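Local structure of acinetobacter secreted protease CpaA (Acinetobacter nosocomialis M2, 6O38) at residues A96-T101 against Q117-Q122; S412-Y417 against S559-N564; I424-P429 against T444-E449; A204-P209 against D234-K239. The protein is a secreted zinc metalloprotease that probably leaves the cell by type II secretion with the help of its chaperone CpaB. One frame throughout, in Å; residues are numbered along the deposited sequence.

Interaction 1: residues A96-T101 against Q117-Q122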
loop_
_atom_site.group_PDB
_atom_site.type_symbol
_atom_site.label_atom_id
_atom_site.label_comp_id
_atom_site.label_asym_id
_atom_site.label_seq_id
_atom_site.Cartn_x
_atom_site.Cartn_y
_atom_site.Cartn_z
ATOM N N ALA A 96 29.229 -0.844 12.354
ATOM C CA ALA A 96 30.327 0.116 12.373
ATOM C C ALA A 96 29.851 1.444 12.948
ATOM O O ALA A 96 28.941 2.077 12.402
ATOM C CB ALA A 96 30.883 0.310 10.964
ATOM N N THR A 97 30.463 1.865 14.050
ATOM C CA THR A 97 30.034 3.044 14.790
ATOM C C THR A 97 30.994 4.200 14.541
ATOM O O THR A 97 32.216 4.022 14.588
ATOM C CB THR A 97 29.951 2.744 16.288
ATOM O OG1 THR A 97 29.090 1.618 16.504
ATOM C CG2 THR A 97 29.403 3.943 17.045
ATOM N N VAL A 98 30.435 5.379 14.273
ATOM C CA VAL A 98 31.195 6.616 14.153
ATOM C C VAL A 98 30.521 7.664 15.027
ATOM O O VAL A 98 29.290 7.697 15.136
ATOM C CB VAL A 98 31.298 7.088 12.684
ATOM C CG1 VAL A 98 29.920 7.384 12.108
ATOM C CG2 VAL A 98 32.209 8.303 12.568
ATOM N N SER A 99 31.324 8.505 15.670
ATOM C CA SER A 99 30.794 9.486 16.600
ATOM C C SER A 99 31.414 10.853 16.356
ATOM O O SER A 99 32.551 10.951 15.884
ATOM C CB SER A 99 31.059 9.063 18.053
ATOM O OG SER A 99 30.518 7.781 18.320
ATOM N N PRO A 100 30.685 11.926 16.663
ATOM C CA PRO A 100 31.304 13.255 16.661
ATOM C C PRO A 100 32.363 13.352 17.746
ATOM O O PRO A 100 32.195 12.832 18.850
ATOM C CB PRO A 100 30.127 14.198 16.936
ATOM C CG PRO A 100 29.117 13.343 17.630
ATOM C CD PRO A 100 29.256 11.984 17.012
ATOM N N THR A 101 33.466 14.028 17.425
ATOM C CA THR A 101 34.597 14.110 18.336
ATOM C C THR A 101 34.874 15.515 18.845
ATOM O O THR A 101 35.549 15.655 19.872
ATOM C CB THR A 101 35.871 13.573 17.664
ATOM O OG1 THR A 101 36.149 14.334 16.483
ATOM C CG2 THR A 101 35.696 12.108 17.288
ATOM N N GLN A 117 25.689 1.665 8.620
ATOM C CA GLN A 117 26.567 2.272 9.607
ATOM C C GLN A 117 25.721 2.857 10.728
ATOM O O GLN A 117 24.517 3.076 10.574
ATOM C CB GLN A 117 27.448 3.368 8.986
ATOM C CG GLN A 117 28.273 2.907 7.796
ATOM C CD GLN A 117 29.129 4.015 7.219
ATOM O OE1 GLN A 117 29.831 4.718 7.947
ATOM N NE2 GLN A 117 29.066 4.185 5.903
ATOM N N LYS A 118 26.362 3.102 11.868
ATOM C CA LYS A 118 25.702 3.668 13.036
ATOM C C LYS A 118 26.412 4.945 13.457
ATOM O O LYS A 118 27.632 4.949 13.643
ATOM C CB LYS A 118 25.684 2.671 14.198
ATOM C CG LYS A 118 25.098 3.233 15.483
ATOM C CD LYS A 118 24.728 2.125 16.456
ATOM C CE LYS A 118 25.499 2.257 17.761
ATOM N NZ LYS A 118 24.688 1.826 18.933
ATOM N N VAL A 119 25.648 6.024 13.605
ATOM C CA VAL A 119 26.148 7.272 14.171
ATOM C C VAL A 119 25.628 7.364 15.599
ATOM O O VAL A 119 24.416 7.465 15.823
ATOM C CB VAL A 119 25.714 8.487 13.337
ATOM C CG1 VAL A 119 26.141 9.777 14.020
ATOM C CG2 VAL A 119 26.306 8.404 11.940
ATOM N N LEU A 120 26.542 7.335 16.564
ATOM C CA LEU A 120 26.202 7.224 17.975
ATOM C C LEU A 120 26.741 8.442 18.715
ATOM O O LEU A 120 27.930 8.760 18.610
ATOM C CB LEU A 120 26.754 5.905 18.535
ATOM C CG LEU A 120 26.709 5.463 20.000
ATOM C CD1 LEU A 120 28.045 5.736 20.657
ATOM C CD2 LEU A 120 25.558 6.095 20.781
ATOM N N ILE A 121 25.864 9.116 19.457
ATOM C CA ILE A 121 26.196 10.328 20.203
ATOM C C ILE A 121 26.204 10.008 21.692
ATOM O O ILE A 121 25.259 9.399 22.208
ATOM C CB ILE A 121 25.204 11.462 19.893
ATOM C CG1 ILE A 121 25.283 11.851 18.416
ATOM C CG2 ILE A 121 25.472 12.665 20.782
ATOM C CD1 ILE A 121 24.361 12.984 18.039
ATOM N N GLN A 122 27.268 10.422 22.380
ATOM C CA GLN A 122 27.435 10.184 23.806
ATOM C C GLN A 122 27.750 11.488 24.530
ATOM O O GLN A 122 27.993 12.531 23.915
ATOM C CB GLN A 122 28.559 9.177 24.081
ATOM C CG GLN A 122 28.517 7.935 23.230
ATOM C CD GLN A 122 29.640 6.970 23.556
ATOM O OE1 GLN A 122 30.814 7.265 23.320
ATOM N NE2 GLN A 122 29.288 5.814 24.105
#
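T97 and V98 pair in parallel with K118 and V119, the CA atoms of T97 and K118 standing 4.7 Å apart. Three backbone bonds alternate between the strands: K118 N to A96 O, V98 N to K118 O and L120 N to V98 O. K118 therefore gives its N-H and its carbonyl to the two residues flanking T97, and V98 uses both of its polar backbone atoms on the two residues flanking V119, which is the bonding pattern of a parallel ladder. The short segments splay by 37°, and the regular strand ends at V98, although the chain stays extended through S99.

S99 continues the pairing with its side chain. Its CB already lies 3.2 Å from L120 O. With OG anti to the carbonyl carbon (chi1 -57°), the hydroxyl donates to that same L120 O at 2.8 Å, tilted 19° from the carbonyl plane. OG also passes the L120 methyl CD1.

On one face the register partners V98 and V119 meet, CG1 of V98 lying 3.8 Å from CG2 of V119, the two valines side by side and pointing the same way. On the other, T97 CG2 reaches past K118 to rest on L120 CB at 3.6 Å. Beyond the ladder, P100 CG approaches I121 CG1 at 4.2 Å, crossing it at about a right angle.

Strand 116-121 is also bonded through Q117, V119 and I121 to strand 141-146, so it runs between two parallel neighbours in this StcE-type beta-sandwich region. I130 of strand 129-131 touches P100, V119 and I121.

Interaction 2: residues S412-Y417 against S559-N564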
loop_
_atom_site.group_PDB
_atom_site.type_symbol
_atom_site.label_atom_id
_atom_site.label_comp_id
_atom_site.label_asym_id
_atom_site.label_seq_id
_atom_site.Cartn_x
_atom_site.Cartn_y
_atom_site.Cartn_z
ATOM N N SER A 412 -8.067 8.328 -3.888
ATOM C CA SER A 412 -7.693 9.605 -4.477
ATOM C C SER A 412 -8.810 10.637 -4.432
ATOM O O SER A 412 -8.645 11.727 -4.989
ATOM C CB SER A 412 -7.247 9.403 -5.929
ATOM O OG SER A 412 -6.118 8.550 -6.001
ATOM N N ASN A 413 -9.938 10.321 -3.791
ATOM C CA ASN A 413 -11.135 11.161 -3.826
ATOM C C ASN A 413 -11.604 11.406 -5.256
ATOM O O ASN A 413 -12.175 12.455 -5.565
ATOM C CB ASN A 413 -10.914 12.492 -3.097
ATOM C CG ASN A 413 -10.485 12.303 -1.655
ATOM O OD1 ASN A 413 -11.069 11.506 -0.920
ATOM N ND2 ASN A 413 -9.458 13.038 -1.243
ATOM N N ALA A 414 -11.363 10.437 -6.137
ATOM C CA ALA A 414 -11.872 10.498 -7.498
ATOM C C ALA A 414 -13.343 10.107 -7.505
ATOM O O ALA A 414 -13.719 9.061 -6.966
ATOM C CB ALA A 414 -11.069 9.578 -8.416
ATOM N N ARG A 415 -14.175 10.948 -8.114
ATOM C CA ARG A 415 -15.626 10.784 -8.036
ATOM C C ARG A 415 -16.130 9.836 -9.126
ATOM O O ARG A 415 -16.978 10.179 -9.950
ATOM C CB ARG A 415 -16.312 12.141 -8.125
ATOM C CG ARG A 415 -15.934 13.108 -7.014
ATOM C CD ARG A 415 -16.945 14.235 -6.902
ATOM N NE ARG A 415 -16.496 15.286 -5.996
ATOM C CZ ARG A 415 -15.791 16.348 -6.375
ATOM N NH1 ARG A 415 -15.459 16.505 -7.649
ATOM N NH2 ARG A 415 -15.424 17.257 -5.483
ATOM N N PHE A 416 -15.591 8.619 -9.120
ATOM C CA PHE A 416 -16.086 7.595 -10.028
ATOM C C PHE A 416 -15.788 6.215 -9.461
ATOM O O PHE A 416 -14.837 6.030 -8.699
ATOM C CB PHE A 416 -15.483 7.735 -11.434
ATOM C CG PHE A 416 -14.139 7.079 -11.594
ATOM C CD1 PHE A 416 -12.984 7.723 -11.184
ATOM C CD2 PHE A 416 -14.030 5.824 -12.172
ATOM C CE1 PHE A 416 -11.747 7.124 -11.338
ATOM C CE2 PHE A 416 -12.796 5.219 -12.326
ATOM C CZ PHE A 416 -11.653 5.871 -11.908
ATOM N N TYR A 417 -16.625 5.255 -9.847
ATOM C CA TYR A 417 -16.389 3.839 -9.616
ATOM C C TYR A 417 -16.683 3.083 -10.901
ATOM O O TYR A 417 -17.546 3.482 -11.687
ATOM C CB TYR A 417 -17.264 3.268 -8.490
ATOM C CG TYR A 417 -16.906 3.720 -7.094
ATOM C CD1 TYR A 417 -15.851 3.139 -6.404
ATOM C CD2 TYR A 417 -17.648 4.702 -6.450
ATOM C CE1 TYR A 417 -15.529 3.539 -5.120
ATOM C CE2 TYR A 417 -17.335 5.107 -5.167
ATOM C CZ TYR A 417 -16.276 4.523 -4.507
ATOM O OH TYR A 417 -15.964 4.926 -3.229
ATOM N N SER A 559 -8.444 16.286 -10.517
ATOM C CA SER A 559 -9.267 17.408 -10.959
ATOM C C SER A 559 -9.806 17.193 -12.367
ATOM O O SER A 559 -10.922 17.628 -12.674
ATOM C CB SER A 559 -8.466 18.707 -10.892
ATOM O OG SER A 559 -7.454 18.733 -11.882
ATOM N N VAL A 560 -9.040 16.526 -13.230
ATOM C CA VAL A 560 -9.520 16.242 -14.579
ATOM C C VAL A 560 -10.508 15.082 -14.566
ATOM O O VAL A 560 -11.507 15.098 -15.295
ATOM C CB VAL A 560 -8.327 15.971 -15.515
ATOM C CG1 VAL A 560 -8.807 15.468 -16.868
ATOM C CG2 VAL A 560 -7.495 17.233 -15.682
ATOM N N ILE A 561 -10.251 14.064 -13.742
ATOM C CA ILE A 561 -11.178 12.941 -13.623
ATOM C C ILE A 561 -12.543 13.428 -13.151
ATOM O O ILE A 561 -13.584 13.039 -13.696
ATOM C CB ILE A 561 -10.608 11.867 -12.679
ATOM C CG1 ILE A 561 -9.350 11.236 -13.278
ATOM C CG2 ILE A 561 -11.653 10.805 -12.385
ATOM C CD1 ILE A 561 -8.705 10.202 -12.379
ATOM N N ASN A 562 -12.559 14.293 -12.134
ATOM C CA ASN A 562 -13.819 14.771 -11.576
ATOM C C ASN A 562 -14.592 15.654 -12.547
ATOM O O ASN A 562 -15.795 15.856 -12.356
ATOM C CB ASN A 562 -13.562 15.527 -10.272
ATOM C CG ASN A 562 -13.060 14.621 -9.165
ATOM O OD1 ASN A 562 -13.161 13.397 -9.256
ATOM N ND2 ASN A 562 -12.515 15.218 -8.112
ATOM N N LEU A 563 -13.936 16.185 -13.580
ATOM C CA LEU A 563 -14.627 16.961 -14.600
ATOM C C LEU A 563 -15.207 16.097 -15.711
ATOM O O LEU A 563 -16.081 16.567 -16.450
ATOM C CB LEU A 563 -13.681 18.002 -15.209
ATOM C CG LEU A 563 -13.290 19.180 -14.313
ATOM C CD1 LEU A 563 -12.380 20.143 -15.059
ATOM C CD2 LEU A 563 -14.525 19.899 -13.799
ATOM N N ASN A 564 -14.747 14.852 -15.847
ATOM C CA ASN A 564 -15.187 13.967 -16.915
ATOM C C ASN A 564 -15.959 12.753 -16.421
ATOM O O ASN A 564 -16.553 12.047 -17.243
ATOM C CB ASN A 564 -13.982 13.492 -17.741
ATOM C CG ASN A 564 -13.314 14.618 -18.500
ATOM O OD1 ASN A 564 -13.942 15.629 -18.817
ATOM N ND2 ASN A 564 -12.030 14.452 -18.797
#
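A414 and R415 approach helix 557-569 as the chain comes out of helix 391-411. N413, immediately before them, has positive phi (57°) and ends that helix in a Schellman motif. Its amide reaches K330 through OD1, whereas its carbonyl O comes only within 3.8 Å of N562 ND2.

At A414, CB lies 4.2 Å from I561 CG2, a light apolar contact, while its CA passes N562 OD1.

R415 makes the polar bond of the contact. Its N donates to N562 OD1 at 2.9 Å with an N-H...O angle of 166°, the donor tilted 27° from the carbonyl plane of the amide. The same oxygen also packs against R415 CB and CG, each 3.6 Å away. The R415 chain, extended from CG to NE, crosses the N562 side chain at about a right angle. NH1 comes 3.4 Å from N562 CB and also close to ND2, an approach of two donors that is not a hydrogen bond. R415 NE has a long, weak ion pair with D371. R415 is also the centre of an inverse gamma turn, whose bond from F416 N to A414 O is weak.

F416 then meets I561 CG2 with ring atoms CD1 (3.6 Å) and CE1, the methyl approaching the ring obliquely.

R415 and Y417 bond by their backbones to strand 367-381, which places this start of strand 416-425 at its side. F416 packs on T405 and A409 of helix 391-411, and L504 of the zinc-bearing helix 496-504 touches both F416 and I561. The contact thus joins helix 557-569 to the metalloprotease core, the side chain of I561 lying about 13 Å from the zinc ion.

Interaction 3: residues I424-P429 against T444-E449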
loop_
_atom_site.group_PDB
_atom_site.type_symbol
_atom_site.label_atom_id
_atom_site.label_comp_id
_atom_site.label_asym_id
_atom_site.label_seq_id
_atom_site.Cartn_x
_atom_site.Cartn_y
_atom_site.Cartn_z
ATOM N N ILE A 424 -18.423 -10.835 -21.913
ATOM C CA ILE A 424 -18.604 -11.596 -23.141
ATOM C C ILE A 424 -17.259 -12.152 -23.579
ATOM O O ILE A 424 -16.208 -11.538 -23.368
ATOM C CB ILE A 424 -19.241 -10.757 -24.274
ATOM C CG1 ILE A 424 -18.310 -9.619 -24.699
ATOM C CG2 ILE A 424 -20.596 -10.221 -23.844
ATOM C CD1 ILE A 424 -18.799 -8.854 -25.911
ATOM N N THR A 425 -17.297 -13.336 -24.183
ATOM C CA THR A 425 -16.123 -13.959 -24.774
ATOM C C THR A 425 -16.164 -13.728 -26.279
ATOM O O THR A 425 -17.097 -14.175 -26.954
ATOM C CB THR A 425 -16.076 -15.455 -24.461
ATOM O OG1 THR A 425 -15.694 -15.648 -23.093
ATOM C CG2 THR A 425 -15.083 -16.162 -25.374
ATOM N N TYR A 426 -15.157 -13.029 -26.799
ATOM C CA TYR A 426 -15.170 -12.632 -28.199
ATOM C C TYR A 426 -13.778 -12.177 -28.612
ATOM O O TYR A 426 -13.063 -11.555 -27.822
ATOM C CB TYR A 426 -16.185 -11.511 -28.446
ATOM C CG TYR A 426 -16.224 -11.034 -29.876
ATOM C CD1 TYR A 426 -16.855 -11.782 -30.861
ATOM C CD2 TYR A 426 -15.618 -9.842 -30.245
ATOM C CE1 TYR A 426 -16.889 -11.351 -32.172
ATOM C CE2 TYR A 426 -15.646 -9.405 -31.550
ATOM C CZ TYR A 426 -16.282 -10.161 -32.511
ATOM O OH TYR A 426 -16.310 -9.723 -33.816
ATOM N N LYS A 427 -13.407 -12.493 -29.849
ATOM C CA LYS A 427 -12.136 -12.080 -30.431
ATOM C C LYS A 427 -12.381 -10.919 -31.388
ATOM O O LYS A 427 -13.062 -11.083 -32.406
ATOM C CB LYS A 427 -11.469 -13.248 -31.160
ATOM C CG LYS A 427 -10.372 -12.844 -32.136
ATOM C CD LYS A 427 -9.016 -12.755 -31.458
ATOM C CE LYS A 427 -7.914 -12.490 -32.473
ATOM N NZ LYS A 427 -7.822 -11.049 -32.837
ATOM N N ILE A 428 -11.839 -9.756 -31.057
ATOM C CA ILE A 428 -11.931 -8.610 -31.968
ATOM C C ILE A 428 -11.041 -8.866 -33.179
ATOM O O ILE A 428 -9.854 -9.202 -33.009
ATOM C CB ILE A 428 -11.525 -7.322 -31.248
ATOM C CG1 ILE A 428 -12.408 -7.093 -30.020
ATOM C CG2 ILE A 428 -11.607 -6.134 -32.195
ATOM C CD1 ILE A 428 -12.141 -5.782 -29.312
ATOM N N PRO A 429 -11.550 -8.733 -34.406
ATOM C CA PRO A 429 -10.714 -9.026 -35.579
ATOM C C PRO A 429 -9.604 -8.005 -35.755
ATOM O O PRO A 429 -9.849 -6.875 -36.191
ATOM C CB PRO A 429 -11.710 -8.980 -36.747
ATOM C CG PRO A 429 -13.067 -9.102 -36.118
ATOM C CD PRO A 429 -12.948 -8.461 -34.773
ATOM N N THR A 444 -19.612 -4.932 -34.463
ATOM C CA THR A 444 -21.049 -5.054 -34.246
ATOM C C THR A 444 -21.352 -5.908 -33.021
ATOM O O THR A 444 -22.302 -5.627 -32.281
ATOM C CB THR A 444 -21.712 -5.643 -35.492
ATOM O OG1 THR A 444 -21.265 -4.931 -36.653
ATOM C CG2 THR A 444 -23.222 -5.531 -35.402
ATOM N N THR A 445 -20.553 -6.950 -32.787
ATOM C CA THR A 445 -20.807 -7.850 -31.666
ATOM C C THR A 445 -20.643 -7.132 -30.330
ATOM O O THR A 445 -21.501 -7.244 -29.445
ATOM C CB THR A 445 -19.875 -9.060 -31.742
ATOM O OG1 THR A 445 -20.264 -9.897 -32.839
ATOM C CG2 THR A 445 -19.936 -9.868 -30.453
ATOM N N VAL A 446 -19.553 -6.382 -30.168
ATOM C CA VAL A 446 -19.306 -5.723 -28.890
ATOM C C VAL A 446 -20.169 -4.473 -28.722
ATOM O O VAL A 446 -20.545 -4.127 -27.597
ATOM C CB VAL A 446 -17.805 -5.411 -28.725
ATOM C CG1 VAL A 446 -16.964 -6.403 -29.517
ATOM C CG2 VAL A 446 -17.480 -3.976 -29.125
ATOM N N GLN A 447 -20.503 -3.780 -29.814
ATOM C CA GLN A 447 -21.286 -2.554 -29.688
ATOM C C GLN A 447 -22.770 -2.835 -29.493
ATOM O O GLN A 447 -23.453 -2.062 -28.811
ATOM C CB GLN A 447 -21.067 -1.653 -30.904
ATOM C CG GLN A 447 -19.661 -1.069 -30.993
ATOM C CD GLN A 447 -19.313 -0.178 -29.812
ATOM O OE1 GLN A 447 -20.184 0.454 -29.215
ATOM N NE2 GLN A 447 -18.031 -0.128 -29.469
ATOM N N ASN A 448 -23.290 -3.916 -30.078
ATOM C CA ASN A 448 -24.664 -4.311 -29.783
ATOM C C ASN A 448 -24.806 -4.739 -28.329
ATOM O O ASN A 448 -25.770 -4.357 -27.654
ATOM C CB ASN A 448 -25.115 -5.438 -30.711
ATOM C CG ASN A 448 -25.289 -4.983 -32.143
ATOM O OD1 ASN A 448 -25.376 -3.787 -32.424
ATOM N ND2 ASN A 448 -25.366 -5.940 -33.060
ATOM N N GLU A 449 -23.858 -5.536 -27.831
ATOM C CA GLU A 449 -23.884 -5.925 -26.426
ATOM C C GLU A 449 -23.682 -4.723 -25.514
ATOM O O GLU A 449 -24.264 -4.668 -24.425
ATOM C CB GLU A 449 -22.816 -6.986 -26.157
ATOM C CG GLU A 449 -22.811 -7.520 -24.733
ATOM C CD GLU A 449 -24.071 -8.296 -24.389
ATOM O OE1 GLU A 449 -24.741 -8.796 -25.319
ATOM O OE2 GLU A 449 -24.393 -8.410 -23.187
#
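T445 lays its methyl over one face of the Y426 ring. CG2 stands 3.8 Å from the ring centroid, 18° off the normal and offset toward the rim, which meets the geometry of a CH-pi contact. T445 CB and OG1 run on beside CE1 and CZ, OG1 lying 3.7 Å from Y426 CE1. V446 touches the CD2 and CE2 side of the ring: its CG1 is 3.8 Å from Y426 CD2, and the two side chains cross at about a right angle.

Two residues before the tyrosine, I424 CG2 meets E449 CG at 3.6 Å, with the side chains sliding past each other in opposite directions. E449 CD is slightly farther off, and OE2 forms a salt bridge with R452.

In the next shell, D443 positions both partners of the ring contact. Its OD1 accepts from T445 N at the start of the helix, and its OD2 bonds the Y426 hydroxyl.

Backbone bonds from I424 and Y426 to L379 and S381 hold this end of strand 416-425 against strand 367-381. V380 touches I424 and Y426, and L378 touches E449, so helix 444-452 packs against both strands at the protein surface.

Interaction 4: residues A204-P209 against D234-K239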
loop_
_atom_site.group_PDB
_atom_site.type_symbol
_atom_site.label_atom_id
_atom_site.label_comp_id
_atom_site.label_asym_id
_atom_site.label_seq_id
_atom_site.Cartn_x
_atom_site.Cartn_y
_atom_site.Cartn_z
ATOM N N ALA A 204 1.254 21.442 23.346
ATOM C CA ALA A 204 1.687 22.751 22.868
ATOM C C ALA A 204 2.628 22.628 21.676
ATOM O O ALA A 204 2.496 23.368 20.696
ATOM C CB ALA A 204 2.353 23.529 24.003
ATOM N N ALA A 205 3.581 21.700 21.737
ATOM C CA ALA A 205 4.557 21.547 20.670
ATOM C C ALA A 205 5.062 20.112 20.647
ATOM O O ALA A 205 5.003 19.396 21.649
ATOM C CB ALA A 205 5.728 22.523 20.834
ATOM N N VAL A 206 5.563 19.703 19.484
ATOM C CA VAL A 206 6.146 18.380 19.326
ATOM C C VAL A 206 7.654 18.470 19.523
ATOM O O VAL A 206 8.271 19.527 19.365
ATOM C CB VAL A 206 5.802 17.761 17.955
ATOM C CG1 VAL A 206 4.306 17.514 17.847
ATOM C CG2 VAL A 206 6.286 18.659 16.829
ATOM N N ASN A 207 8.257 17.333 19.867
ATOM C CA ASN A 207 9.671 17.262 20.198
ATOM C C ASN A 207 10.461 16.330 19.292
ATOM O O ASN A 207 11.688 16.266 19.420
ATOM C CB ASN A 207 9.850 16.812 21.658
ATOM C CG ASN A 207 11.020 17.489 22.340
ATOM O OD1 ASN A 207 11.694 18.333 21.752
ATOM N ND2 ASN A 207 11.265 17.125 23.596
ATOM N N SER A 208 9.801 15.616 18.386
ATOM C CA SER A 208 10.446 14.593 17.572
ATOM C C SER A 208 9.616 14.413 16.307
ATOM O O SER A 208 8.477 14.894 16.230
ATOM C CB SER A 208 10.575 13.270 18.350
ATOM O OG SER A 208 9.320 12.622 18.468
ATOM N N PRO A 209 10.158 13.734 15.286
ATOM C CA PRO A 209 9.393 13.579 14.038
ATOM C C PRO A 209 8.174 12.684 14.170
ATOM O O PRO A 209 7.308 12.718 13.287
ATOM C CB PRO A 209 10.415 12.975 13.062
ATOM C CG PRO A 209 11.744 13.219 13.678
ATOM C CD PRO A 209 11.525 13.201 15.151
ATOM N N ASP A 234 6.354 16.502 10.468
ATOM C CA ASP A 234 6.220 15.880 11.777
ATOM C C ASP A 234 4.892 15.138 11.859
ATOM O O ASP A 234 3.888 15.552 11.275
ATOM C CB ASP A 234 6.314 16.925 12.890
ATOM C CG ASP A 234 7.721 17.456 13.075
ATOM O OD1 ASP A 234 8.679 16.769 12.663
ATOM O OD2 ASP A 234 7.870 18.556 13.647
ATOM N N ARG A 235 4.887 14.028 12.593
ATOM C CA ARG A 235 3.722 13.159 12.643
ATOM C C ARG A 235 3.288 12.917 14.080
ATOM O O ARG A 235 4.122 12.790 14.981
ATOM C CB ARG A 235 3.996 11.819 11.951
ATOM C CG ARG A 235 4.073 11.924 10.440
ATOM C CD ARG A 235 4.081 10.558 9.781
ATOM N NE ARG A 235 4.140 10.666 8.326
ATOM C CZ ARG A 235 3.765 9.703 7.490
ATOM N NH1 ARG A 235 3.300 8.555 7.963
ATOM N NH2 ARG A 235 3.853 9.889 6.180
ATOM N N ILE A 236 1.974 12.856 14.280
ATOM C CA ILE A 236 1.373 12.538 15.569
ATOM C C ILE A 236 0.418 11.373 15.364
ATOM O O ILE A 236 -0.508 11.461 14.549
ATOM C CB ILE A 236 0.631 13.739 16.180
ATOM C CG1 ILE A 236 1.619 14.837 16.577
ATOM C CG2 ILE A 236 -0.199 13.304 17.379
ATOM C CD1 ILE A 236 0.955 16.056 17.174
ATOM N N ILE A 237 0.644 10.285 16.095
ATOM C CA ILE A 237 -0.256 9.137 16.117
ATOM C C ILE A 237 -1.013 9.162 17.436
ATOM O O ILE A 237 -0.408 9.312 18.505
ATOM C CB ILE A 237 0.505 7.813 15.938
ATOM C CG1 ILE A 237 1.177 7.766 14.564
ATOM C CG2 ILE A 237 -0.434 6.629 16.109
ATOM C CD1 ILE A 237 2.051 6.549 14.354
ATOM N N ILE A 238 -2.333 9.021 17.360
ATOM C CA ILE A 238 -3.198 8.997 18.533
ATOM C C ILE A 238 -3.859 7.628 18.592
ATOM O O ILE A 238 -4.568 7.233 17.658
ATOM C CB ILE A 238 -4.246 10.121 18.495
ATOM C CG1 ILE A 238 -3.553 11.483 18.386
ATOM C CG2 ILE A 238 -5.126 10.071 19.731
ATOM C CD1 ILE A 238 -4.505 12.658 18.358
ATOM N N LYS A 239 -3.633 6.910 19.692
ATOM C CA LYS A 239 -4.147 5.562 19.878
ATOM C C LYS A 239 -4.991 5.502 21.142
ATOM O O LYS A 239 -4.767 6.255 22.095
ATOM C CB LYS A 239 -3.011 4.537 20.007
ATOM C CG LYS A 239 -2.138 4.350 18.783
ATOM C CD LYS A 239 -0.965 3.444 19.134
ATOM C CE LYS A 239 0.030 3.322 17.994
ATOM N NZ LYS A 239 1.152 2.405 18.348
#
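P209 O accepts the backbone N-H of R235 at 2.8 Å, the one hydrogen bond between the two segments. The donor lies above the carbonyl plane, 38° out of it. R235 CB follows, 3.7 Å from the same oxygen. The touching parts run 111° apart, so they meet at this corner without pairing along their length.

D234 is set beside the proline. Its OD1 comes 3.5 Å from P209 CA and 4.0 Å from S208 O, neither being a hydrogen bond. OD2 reaches V206 CG2 at 3.6 Å, but its polar partners are S164 OG and, within its own loop, the N-H of N231.

V206 divides its two methyls between the partners. CG1, anti to the carbonyl carbon (chi1 -65°), meets I236 CD1 at 3.7 Å and I236 CG1 slightly farther off. CG2 takes the crowded position between the backbone N and the carbonyl carbon, and it is this methyl that faces D234.

W278 of strand 277-288 touches both V206 and I236, adding to the apolar cluster. From R235 the second segment becomes strand 235-240. R235 and I237 bond to T211 in strand 210-215, parallel to it, while D234 and I236 bond to strand 266-272, antiparallel. The contact therefore joins the loop entering strand 210-215 to the first residues of its parallel partner in an StcE-type beta-sandwich region.

Along the chain the order is interaction 1, interaction 4, then interaction 2 with interaction 3 nested inside the loop it closes. Interactions 1 and 4 lie in successive StcE-type beta-sandwich regions, with centres about 26 Å apart. Interactions 2 and 3 use opposite ends of strand 416-425 in the reprolysin-like part, about 28 Å between centres and about 17 Å between nearest atoms. In both, that strand pairs with strand 367-381. Interactions 1 and 3 lie on opposite sides of the chain's centre, and the roughly 67 Å between their centres shows that the sandwich regions reach well away from the zinc-binding protease part. No two contacts touch.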